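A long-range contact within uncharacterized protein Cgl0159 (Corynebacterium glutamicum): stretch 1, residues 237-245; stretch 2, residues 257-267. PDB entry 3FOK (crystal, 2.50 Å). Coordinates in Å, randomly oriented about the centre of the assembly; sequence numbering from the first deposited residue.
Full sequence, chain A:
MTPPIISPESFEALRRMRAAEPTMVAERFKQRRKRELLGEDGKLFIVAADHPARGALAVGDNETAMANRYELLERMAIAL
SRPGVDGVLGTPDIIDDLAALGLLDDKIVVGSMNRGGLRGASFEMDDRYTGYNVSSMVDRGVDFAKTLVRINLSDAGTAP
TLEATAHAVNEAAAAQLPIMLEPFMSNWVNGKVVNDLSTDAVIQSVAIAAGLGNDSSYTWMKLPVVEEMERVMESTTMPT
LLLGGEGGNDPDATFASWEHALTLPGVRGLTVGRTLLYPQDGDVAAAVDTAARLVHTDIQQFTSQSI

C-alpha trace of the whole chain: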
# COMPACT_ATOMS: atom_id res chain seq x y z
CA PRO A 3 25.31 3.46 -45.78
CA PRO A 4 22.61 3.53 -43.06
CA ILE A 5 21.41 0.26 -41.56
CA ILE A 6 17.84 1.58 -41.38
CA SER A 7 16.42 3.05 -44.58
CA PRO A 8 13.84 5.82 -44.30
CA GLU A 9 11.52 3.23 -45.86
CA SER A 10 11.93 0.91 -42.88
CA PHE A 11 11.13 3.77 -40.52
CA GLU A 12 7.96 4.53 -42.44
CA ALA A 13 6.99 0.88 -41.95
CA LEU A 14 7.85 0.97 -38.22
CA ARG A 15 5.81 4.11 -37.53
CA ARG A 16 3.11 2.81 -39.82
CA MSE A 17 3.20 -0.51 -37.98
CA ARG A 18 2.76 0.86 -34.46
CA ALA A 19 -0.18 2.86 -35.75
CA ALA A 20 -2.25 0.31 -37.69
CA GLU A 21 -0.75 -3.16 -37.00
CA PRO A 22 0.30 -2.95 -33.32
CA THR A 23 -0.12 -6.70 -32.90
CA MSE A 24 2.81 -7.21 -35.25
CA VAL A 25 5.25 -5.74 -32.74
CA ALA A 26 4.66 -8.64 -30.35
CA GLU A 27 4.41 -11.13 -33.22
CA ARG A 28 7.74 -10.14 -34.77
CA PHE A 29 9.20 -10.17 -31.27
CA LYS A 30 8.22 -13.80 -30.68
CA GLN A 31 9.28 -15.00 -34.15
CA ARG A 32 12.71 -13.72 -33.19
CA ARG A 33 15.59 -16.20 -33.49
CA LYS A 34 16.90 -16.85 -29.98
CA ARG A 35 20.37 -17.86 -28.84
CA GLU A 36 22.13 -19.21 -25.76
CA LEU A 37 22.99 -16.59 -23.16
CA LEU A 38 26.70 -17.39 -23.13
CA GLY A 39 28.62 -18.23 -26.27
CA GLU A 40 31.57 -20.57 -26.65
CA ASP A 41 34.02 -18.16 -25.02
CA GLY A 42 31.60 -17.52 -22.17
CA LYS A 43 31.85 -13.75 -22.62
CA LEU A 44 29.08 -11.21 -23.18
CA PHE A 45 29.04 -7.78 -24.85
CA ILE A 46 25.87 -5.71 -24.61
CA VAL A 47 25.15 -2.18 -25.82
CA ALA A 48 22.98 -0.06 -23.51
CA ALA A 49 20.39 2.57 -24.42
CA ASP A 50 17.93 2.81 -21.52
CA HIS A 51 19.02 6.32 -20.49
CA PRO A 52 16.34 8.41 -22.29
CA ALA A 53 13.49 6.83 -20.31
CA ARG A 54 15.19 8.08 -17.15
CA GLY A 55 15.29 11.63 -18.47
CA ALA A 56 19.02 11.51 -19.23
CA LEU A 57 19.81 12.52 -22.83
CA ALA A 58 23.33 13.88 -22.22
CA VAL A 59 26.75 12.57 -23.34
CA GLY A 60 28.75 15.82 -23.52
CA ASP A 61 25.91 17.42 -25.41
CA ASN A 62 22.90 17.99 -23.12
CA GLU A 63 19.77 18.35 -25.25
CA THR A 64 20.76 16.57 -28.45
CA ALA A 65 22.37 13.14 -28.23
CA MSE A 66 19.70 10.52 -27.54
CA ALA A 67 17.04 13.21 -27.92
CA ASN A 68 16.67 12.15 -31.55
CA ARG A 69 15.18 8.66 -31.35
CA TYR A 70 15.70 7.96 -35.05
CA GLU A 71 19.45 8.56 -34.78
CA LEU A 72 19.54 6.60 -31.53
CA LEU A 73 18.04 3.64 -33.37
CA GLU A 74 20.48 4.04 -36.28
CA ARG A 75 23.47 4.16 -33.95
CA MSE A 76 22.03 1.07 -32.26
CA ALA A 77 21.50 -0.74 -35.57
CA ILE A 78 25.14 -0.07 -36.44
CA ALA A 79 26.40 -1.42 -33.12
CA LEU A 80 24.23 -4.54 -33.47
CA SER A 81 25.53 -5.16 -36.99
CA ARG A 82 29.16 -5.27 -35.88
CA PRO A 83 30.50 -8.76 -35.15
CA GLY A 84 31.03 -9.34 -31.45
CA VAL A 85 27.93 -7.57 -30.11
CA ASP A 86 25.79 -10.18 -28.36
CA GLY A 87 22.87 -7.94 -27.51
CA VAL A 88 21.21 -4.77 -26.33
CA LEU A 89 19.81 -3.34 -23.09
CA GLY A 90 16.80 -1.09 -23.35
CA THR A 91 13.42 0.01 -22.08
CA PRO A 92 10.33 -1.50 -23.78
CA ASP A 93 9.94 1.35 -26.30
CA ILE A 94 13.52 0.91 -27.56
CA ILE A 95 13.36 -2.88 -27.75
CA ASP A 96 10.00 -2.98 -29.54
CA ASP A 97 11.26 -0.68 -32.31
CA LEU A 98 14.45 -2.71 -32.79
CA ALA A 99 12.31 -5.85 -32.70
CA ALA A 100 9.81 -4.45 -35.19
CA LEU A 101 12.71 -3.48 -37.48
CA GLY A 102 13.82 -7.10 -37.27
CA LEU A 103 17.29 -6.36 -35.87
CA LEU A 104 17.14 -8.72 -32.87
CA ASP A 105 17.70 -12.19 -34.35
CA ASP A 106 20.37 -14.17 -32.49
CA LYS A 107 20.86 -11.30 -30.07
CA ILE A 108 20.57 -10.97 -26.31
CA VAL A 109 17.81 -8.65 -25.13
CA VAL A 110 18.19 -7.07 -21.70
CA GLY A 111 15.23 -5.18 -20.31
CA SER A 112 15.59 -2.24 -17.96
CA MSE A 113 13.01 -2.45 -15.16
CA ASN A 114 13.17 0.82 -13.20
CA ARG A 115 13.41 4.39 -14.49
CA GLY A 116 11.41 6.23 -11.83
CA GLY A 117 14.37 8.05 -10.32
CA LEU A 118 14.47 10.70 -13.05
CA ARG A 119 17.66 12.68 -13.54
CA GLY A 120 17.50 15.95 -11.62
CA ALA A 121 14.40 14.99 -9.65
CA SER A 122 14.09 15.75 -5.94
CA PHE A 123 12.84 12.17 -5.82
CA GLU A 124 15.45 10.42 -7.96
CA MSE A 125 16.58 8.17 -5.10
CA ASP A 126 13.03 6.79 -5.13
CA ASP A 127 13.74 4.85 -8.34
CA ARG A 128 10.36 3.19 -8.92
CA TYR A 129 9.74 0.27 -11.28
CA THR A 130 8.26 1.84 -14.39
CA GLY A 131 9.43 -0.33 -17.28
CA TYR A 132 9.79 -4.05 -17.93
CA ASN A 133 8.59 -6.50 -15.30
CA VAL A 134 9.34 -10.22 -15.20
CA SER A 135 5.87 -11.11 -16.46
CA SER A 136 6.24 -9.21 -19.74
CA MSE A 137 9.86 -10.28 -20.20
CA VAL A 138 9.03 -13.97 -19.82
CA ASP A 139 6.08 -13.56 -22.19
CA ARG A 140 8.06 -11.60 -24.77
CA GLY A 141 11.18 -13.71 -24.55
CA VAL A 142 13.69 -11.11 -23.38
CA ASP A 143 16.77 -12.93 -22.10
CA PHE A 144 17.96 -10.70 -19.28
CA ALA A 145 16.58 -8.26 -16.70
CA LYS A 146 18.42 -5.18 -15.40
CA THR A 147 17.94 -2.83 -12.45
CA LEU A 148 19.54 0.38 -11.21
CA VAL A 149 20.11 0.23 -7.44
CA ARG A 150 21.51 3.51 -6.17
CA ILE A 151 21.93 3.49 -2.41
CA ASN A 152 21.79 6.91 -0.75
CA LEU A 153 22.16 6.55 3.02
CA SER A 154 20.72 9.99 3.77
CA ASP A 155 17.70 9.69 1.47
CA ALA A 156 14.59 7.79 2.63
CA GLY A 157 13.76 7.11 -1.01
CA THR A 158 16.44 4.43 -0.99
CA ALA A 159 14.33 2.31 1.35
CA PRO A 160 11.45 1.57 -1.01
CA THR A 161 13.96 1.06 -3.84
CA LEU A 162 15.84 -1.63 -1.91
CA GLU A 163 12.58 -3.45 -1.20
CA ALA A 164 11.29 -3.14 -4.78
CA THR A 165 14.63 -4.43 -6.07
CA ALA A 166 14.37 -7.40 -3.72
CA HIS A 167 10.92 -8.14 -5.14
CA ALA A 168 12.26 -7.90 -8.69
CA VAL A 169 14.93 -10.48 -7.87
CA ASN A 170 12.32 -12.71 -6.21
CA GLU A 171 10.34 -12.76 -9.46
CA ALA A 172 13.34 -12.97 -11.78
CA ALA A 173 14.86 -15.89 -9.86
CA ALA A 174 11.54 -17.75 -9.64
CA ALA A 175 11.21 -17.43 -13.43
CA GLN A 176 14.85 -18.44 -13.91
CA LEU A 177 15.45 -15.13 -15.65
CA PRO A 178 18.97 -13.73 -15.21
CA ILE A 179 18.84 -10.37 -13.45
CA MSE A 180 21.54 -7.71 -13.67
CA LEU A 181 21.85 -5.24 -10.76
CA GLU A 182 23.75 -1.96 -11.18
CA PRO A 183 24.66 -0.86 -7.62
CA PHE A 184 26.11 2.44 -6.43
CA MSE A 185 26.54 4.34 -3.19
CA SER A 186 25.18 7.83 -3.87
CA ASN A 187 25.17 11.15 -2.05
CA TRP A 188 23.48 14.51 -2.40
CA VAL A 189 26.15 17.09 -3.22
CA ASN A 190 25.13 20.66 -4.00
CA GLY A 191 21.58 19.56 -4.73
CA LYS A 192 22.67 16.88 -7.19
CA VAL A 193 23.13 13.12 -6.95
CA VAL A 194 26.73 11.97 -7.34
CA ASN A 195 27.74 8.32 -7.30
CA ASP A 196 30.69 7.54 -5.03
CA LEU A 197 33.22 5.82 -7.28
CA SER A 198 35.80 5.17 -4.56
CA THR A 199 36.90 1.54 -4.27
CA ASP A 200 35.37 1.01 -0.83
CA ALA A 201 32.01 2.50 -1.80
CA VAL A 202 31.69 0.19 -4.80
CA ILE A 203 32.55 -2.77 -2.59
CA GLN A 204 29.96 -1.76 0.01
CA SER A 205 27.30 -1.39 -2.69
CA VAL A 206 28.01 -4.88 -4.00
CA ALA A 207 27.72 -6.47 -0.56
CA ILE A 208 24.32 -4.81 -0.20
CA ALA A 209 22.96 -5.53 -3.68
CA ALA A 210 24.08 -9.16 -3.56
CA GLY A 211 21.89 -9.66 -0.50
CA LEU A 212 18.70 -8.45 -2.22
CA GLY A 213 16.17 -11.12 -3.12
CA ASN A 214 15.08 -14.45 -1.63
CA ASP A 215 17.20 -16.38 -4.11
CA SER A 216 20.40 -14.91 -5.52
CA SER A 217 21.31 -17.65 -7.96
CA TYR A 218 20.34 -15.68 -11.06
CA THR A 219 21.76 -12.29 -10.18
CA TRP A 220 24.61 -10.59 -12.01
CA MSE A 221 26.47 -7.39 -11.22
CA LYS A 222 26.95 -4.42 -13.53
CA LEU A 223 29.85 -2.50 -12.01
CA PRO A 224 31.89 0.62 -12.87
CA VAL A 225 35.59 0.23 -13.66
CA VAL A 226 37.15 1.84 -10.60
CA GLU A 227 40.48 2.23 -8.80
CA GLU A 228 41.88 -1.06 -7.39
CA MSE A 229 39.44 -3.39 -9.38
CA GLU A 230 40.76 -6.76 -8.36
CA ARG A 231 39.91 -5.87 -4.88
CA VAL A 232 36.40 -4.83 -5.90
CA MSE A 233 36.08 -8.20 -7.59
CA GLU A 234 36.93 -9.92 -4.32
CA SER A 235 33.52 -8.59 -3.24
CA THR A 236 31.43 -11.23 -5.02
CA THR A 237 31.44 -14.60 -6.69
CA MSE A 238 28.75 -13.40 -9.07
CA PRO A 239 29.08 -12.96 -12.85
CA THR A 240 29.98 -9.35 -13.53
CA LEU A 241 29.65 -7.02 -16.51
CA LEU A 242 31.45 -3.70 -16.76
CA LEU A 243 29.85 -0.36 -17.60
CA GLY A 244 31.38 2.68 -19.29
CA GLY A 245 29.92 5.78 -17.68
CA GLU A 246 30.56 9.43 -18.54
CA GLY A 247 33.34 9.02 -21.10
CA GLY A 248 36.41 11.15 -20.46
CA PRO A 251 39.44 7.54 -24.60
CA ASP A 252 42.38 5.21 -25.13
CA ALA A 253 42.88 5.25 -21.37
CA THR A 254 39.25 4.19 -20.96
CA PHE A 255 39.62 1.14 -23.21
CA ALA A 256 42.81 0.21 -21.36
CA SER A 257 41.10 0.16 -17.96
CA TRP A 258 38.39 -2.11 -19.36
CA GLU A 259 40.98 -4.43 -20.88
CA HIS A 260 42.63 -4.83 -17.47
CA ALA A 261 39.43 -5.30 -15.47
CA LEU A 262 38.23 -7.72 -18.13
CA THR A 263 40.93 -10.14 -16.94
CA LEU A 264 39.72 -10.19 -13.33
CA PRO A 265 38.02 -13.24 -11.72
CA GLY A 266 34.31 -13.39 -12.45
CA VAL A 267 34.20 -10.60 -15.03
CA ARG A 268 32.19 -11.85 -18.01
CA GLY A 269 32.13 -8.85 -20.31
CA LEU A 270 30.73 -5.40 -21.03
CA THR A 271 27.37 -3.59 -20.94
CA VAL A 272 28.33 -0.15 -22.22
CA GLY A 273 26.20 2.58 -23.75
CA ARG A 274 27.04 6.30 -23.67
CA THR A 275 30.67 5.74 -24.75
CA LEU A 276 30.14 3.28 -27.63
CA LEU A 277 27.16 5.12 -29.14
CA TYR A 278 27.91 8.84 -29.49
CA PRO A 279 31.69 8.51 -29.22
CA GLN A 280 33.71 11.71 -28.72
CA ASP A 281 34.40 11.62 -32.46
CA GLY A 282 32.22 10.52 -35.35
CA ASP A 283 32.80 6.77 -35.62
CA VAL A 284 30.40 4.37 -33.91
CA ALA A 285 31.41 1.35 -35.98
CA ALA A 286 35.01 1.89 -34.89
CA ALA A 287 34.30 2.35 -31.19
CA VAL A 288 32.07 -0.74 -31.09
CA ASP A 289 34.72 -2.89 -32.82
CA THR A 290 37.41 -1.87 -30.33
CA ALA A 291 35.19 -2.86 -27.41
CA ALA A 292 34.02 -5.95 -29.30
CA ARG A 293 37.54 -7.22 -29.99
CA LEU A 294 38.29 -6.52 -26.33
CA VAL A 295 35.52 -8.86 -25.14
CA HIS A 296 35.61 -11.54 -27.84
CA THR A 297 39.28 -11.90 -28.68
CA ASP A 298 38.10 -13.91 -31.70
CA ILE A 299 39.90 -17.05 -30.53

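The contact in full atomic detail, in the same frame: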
# COMPACT_ATOMS: atom_id res chain seq x y z
N THR A 237 31.14 -13.39 -5.94
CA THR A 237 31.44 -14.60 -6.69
C THR A 237 30.51 -14.59 -7.89
O THR A 237 30.51 -15.52 -8.70
CB THR A 237 31.14 -15.84 -5.84
OG1 THR A 237 29.80 -15.75 -5.34
CG2 THR A 237 32.10 -15.92 -4.67
N MSE A 238 29.72 -13.53 -8.00
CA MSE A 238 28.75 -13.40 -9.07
C MSE A 238 29.27 -12.89 -10.40
O MSE A 238 30.20 -12.09 -10.46
CB MSE A 238 27.60 -12.51 -8.61
CG MSE A 238 26.92 -13.06 -7.38
SE MSE A 238 25.65 -11.83 -6.63
CE MSE A 238 24.50 -13.14 -5.78
N PRO A 239 28.67 -13.38 -11.50
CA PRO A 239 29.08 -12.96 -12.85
C PRO A 239 28.93 -11.45 -12.95
O PRO A 239 27.89 -10.90 -12.59
CB PRO A 239 28.12 -13.73 -13.75
CG PRO A 239 26.92 -13.96 -12.88
CD PRO A 239 27.53 -14.31 -11.56
N THR A 240 29.97 -10.79 -13.43
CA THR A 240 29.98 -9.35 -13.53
C THR A 240 30.20 -8.81 -14.94
O THR A 240 30.93 -9.38 -15.74
CB THR A 240 31.06 -8.75 -12.61
OG1 THR A 240 30.79 -9.13 -11.25
CG2 THR A 240 31.09 -7.24 -12.70
N LEU A 241 29.53 -7.70 -15.23
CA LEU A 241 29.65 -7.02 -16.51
C LEU A 241 30.06 -5.59 -16.19
O LEU A 241 29.58 -5.00 -15.23
CB LEU A 241 28.31 -7.04 -17.26
CG LEU A 241 27.86 -8.43 -17.74
CD1 LEU A 241 26.46 -8.35 -18.31
CD2 LEU A 241 28.84 -8.95 -18.79
N LEU A 242 30.96 -5.05 -16.99
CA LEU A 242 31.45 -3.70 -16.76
C LEU A 242 30.67 -2.65 -17.55
O LEU A 242 30.18 -2.92 -18.64
CB LEU A 242 32.94 -3.62 -17.13
CG LEU A 242 33.80 -4.74 -16.54
CD1 LEU A 242 35.22 -4.61 -17.04
CD2 LEU A 242 33.75 -4.69 -15.02
N LEU A 243 30.56 -1.46 -16.97
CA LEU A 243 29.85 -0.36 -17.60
C LEU A 243 30.82 0.78 -17.89
O LEU A 243 31.82 0.95 -17.19
CB LEU A 243 28.72 0.12 -16.69
CG LEU A 243 29.09 0.63 -15.29
CD1 LEU A 243 29.52 2.09 -15.37
CD2 LEU A 243 27.89 0.50 -14.37
N GLY A 244 30.54 1.55 -18.93
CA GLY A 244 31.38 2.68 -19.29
C GLY A 244 30.58 3.95 -19.13
O GLY A 244 29.89 4.37 -20.07
N GLY A 245 30.68 4.57 -17.96
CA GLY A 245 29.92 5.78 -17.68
C GLY A 245 30.13 6.99 -18.57
O GLY A 245 30.07 6.92 -19.79
N SER A 257 41.59 0.55 -19.28
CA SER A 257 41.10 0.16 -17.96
C SER A 257 40.13 -1.01 -18.07
O SER A 257 40.11 -1.89 -17.21
CB SER A 257 40.42 1.35 -17.27
OG SER A 257 39.31 1.80 -18.03
N TRP A 258 39.34 -1.03 -19.14
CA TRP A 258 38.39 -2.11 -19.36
C TRP A 258 39.16 -3.39 -19.63
O TRP A 258 38.87 -4.44 -19.06
CB TRP A 258 37.50 -1.81 -20.57
CG TRP A 258 36.60 -0.63 -20.42
CD1 TRP A 258 36.45 0.16 -19.32
CD2 TRP A 258 35.71 -0.10 -21.42
NE1 TRP A 258 35.53 1.15 -19.57
CE2 TRP A 258 35.05 1.01 -20.84
CE3 TRP A 258 35.40 -0.46 -22.73
CZ2 TRP A 258 34.11 1.77 -21.54
CZ3 TRP A 258 34.45 0.29 -23.43
CH2 TRP A 258 33.82 1.39 -22.83
N GLU A 259 40.15 -3.29 -20.51
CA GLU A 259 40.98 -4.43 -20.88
C GLU A 259 41.59 -5.09 -19.64
O GLU A 259 41.62 -6.32 -19.55
CB GLU A 259 42.09 -3.97 -21.83
CG GLU A 259 42.98 -5.09 -22.34
CD GLU A 259 43.93 -4.62 -23.44
OE1 GLU A 259 44.64 -3.62 -23.22
OE2 GLU A 259 43.96 -5.26 -24.51
N HIS A 260 42.05 -4.29 -18.69
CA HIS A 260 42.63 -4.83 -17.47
C HIS A 260 41.58 -5.51 -16.60
O HIS A 260 41.73 -6.66 -16.20
CB HIS A 260 43.31 -3.74 -16.64
CG HIS A 260 43.64 -4.18 -15.24
ND1 HIS A 260 44.56 -5.17 -14.98
CD2 HIS A 260 43.12 -3.83 -14.05
CE1 HIS A 260 44.59 -5.41 -13.68
NE2 HIS A 260 43.72 -4.61 -13.09
N ALA A 261 40.51 -4.78 -16.30
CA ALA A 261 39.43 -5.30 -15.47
C ALA A 261 38.83 -6.56 -16.07
O ALA A 261 38.43 -7.48 -15.36
CB ALA A 261 38.35 -4.23 -15.30
N LEU A 262 38.78 -6.59 -17.40
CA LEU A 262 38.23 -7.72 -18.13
C LEU A 262 38.95 -9.04 -17.84
O LEU A 262 38.43 -10.12 -18.11
CB LEU A 262 38.29 -7.42 -19.64
CG LEU A 262 36.99 -7.44 -20.46
CD1 LEU A 262 35.81 -6.97 -19.64
CD2 LEU A 262 37.18 -6.54 -21.68
N THR A 263 40.15 -8.95 -17.26
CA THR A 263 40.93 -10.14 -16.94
C THR A 263 40.67 -10.65 -15.53
O THR A 263 41.06 -11.77 -15.18
CB THR A 263 42.45 -9.89 -17.07
OG1 THR A 263 42.88 -9.01 -16.01
CG2 THR A 263 42.78 -9.26 -18.41
N LEU A 264 40.01 -9.83 -14.71
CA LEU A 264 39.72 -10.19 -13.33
C LEU A 264 38.74 -11.34 -13.15
O LEU A 264 37.87 -11.57 -13.99
CB LEU A 264 39.23 -8.95 -12.58
CG LEU A 264 40.31 -7.99 -12.08
CD1 LEU A 264 41.55 -8.06 -12.95
CD2 LEU A 264 39.75 -6.59 -12.07
N PRO A 265 38.87 -12.09 -12.05
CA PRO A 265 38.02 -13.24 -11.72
C PRO A 265 36.53 -12.89 -11.69
O PRO A 265 36.12 -11.97 -10.99
CB PRO A 265 38.53 -13.68 -10.35
CG PRO A 265 39.93 -13.16 -10.30
CD PRO A 265 39.80 -11.81 -10.94
N GLY A 266 35.73 -13.63 -12.44
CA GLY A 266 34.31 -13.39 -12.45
C GLY A 266 33.78 -12.41 -13.48
O GLY A 266 32.59 -12.42 -13.78
N VAL A 267 34.65 -11.56 -14.02
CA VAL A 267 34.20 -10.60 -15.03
C VAL A 267 33.88 -11.36 -16.31
O VAL A 267 34.72 -12.09 -16.84
CB VAL A 267 35.28 -9.53 -15.30
CG1 VAL A 267 34.79 -8.56 -16.36
CG2 VAL A 267 35.58 -8.78 -14.01

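Strand 240-243 and the helix that includes residues 257-261 run nearly antiparallel, their axes 171° apart and 10.1 Å from each other at closest approach; beyond the helix the chain turns back so that Val-267 pairs in parallel with Thr-240. The contact buries 360 Å², both sides summed, and Leu-242 gives the largest share, 92 Å². Its main bump is Leu-242. With chi1 m and chi2 t, this side chain points toward stretch 2 and enters a hollow formed by the helix and the segment after it. Leu-242 CD1 lies 3.6 Å from Ala-261 CB and 3.6 Å from Leu-262 CD1, and it also reaches to 4.2 Å from the backbone O of Trp-258. Leu-242 CG meets Val-267 CG1 at 4.0 Å. Ala-261 suits the hollow because its lone methyl points toward the strand and leaves room for the leucine. Leu-262 starts out sideways but bends its end inward, with chi1 at -122° and chi2 at 33°, both between the usual wells.

A second fit lies farther along stretch 1, where the indole of Trp-258 lies against the backbone of Gly-244. The CA-to-CB bond of Trp-258 points sideways, yet the end of the ring comes nearer, bringing CZ2 to 3.7 Å from Gly-244 CA in an oblique approach. Glycine leaves the hollow for this bump: an ideal CB on Gly-244 would point toward stretch 2 and sit 2.5 Å from Trp-258 CZ2, a clash.

At the other end, backbone atoms make the join. Type I turn 261-264 and type II turn 264-267 carry the chain from the helix to the bridge between Val-267 and Thr-240, the second closed by Val-267 N to Leu-264 O at 3.2 Å. Gly-266 occupies the second turn with phi 91° and psi -20°, where a CB would be jammed against the preceding carbonyl O, which by itself calls for glycine. Gly-266 O accepts the one hydrogen bond between the stretches, from Thr-240 N at 3.1 Å and a nearly straight 164°. One residue on, Val-267 CA lies 3.6 Å from Thr-240 O in a CA-H...O contact. The side chains of Thr-240 and Val-267 lie on the same face of the sheet. Although Thr-240 is buried, its hydroxyl is satisfied within its own stretch: with chi1 m, Thr-240 OG1 donates to Met-238 O at 3.1 Å.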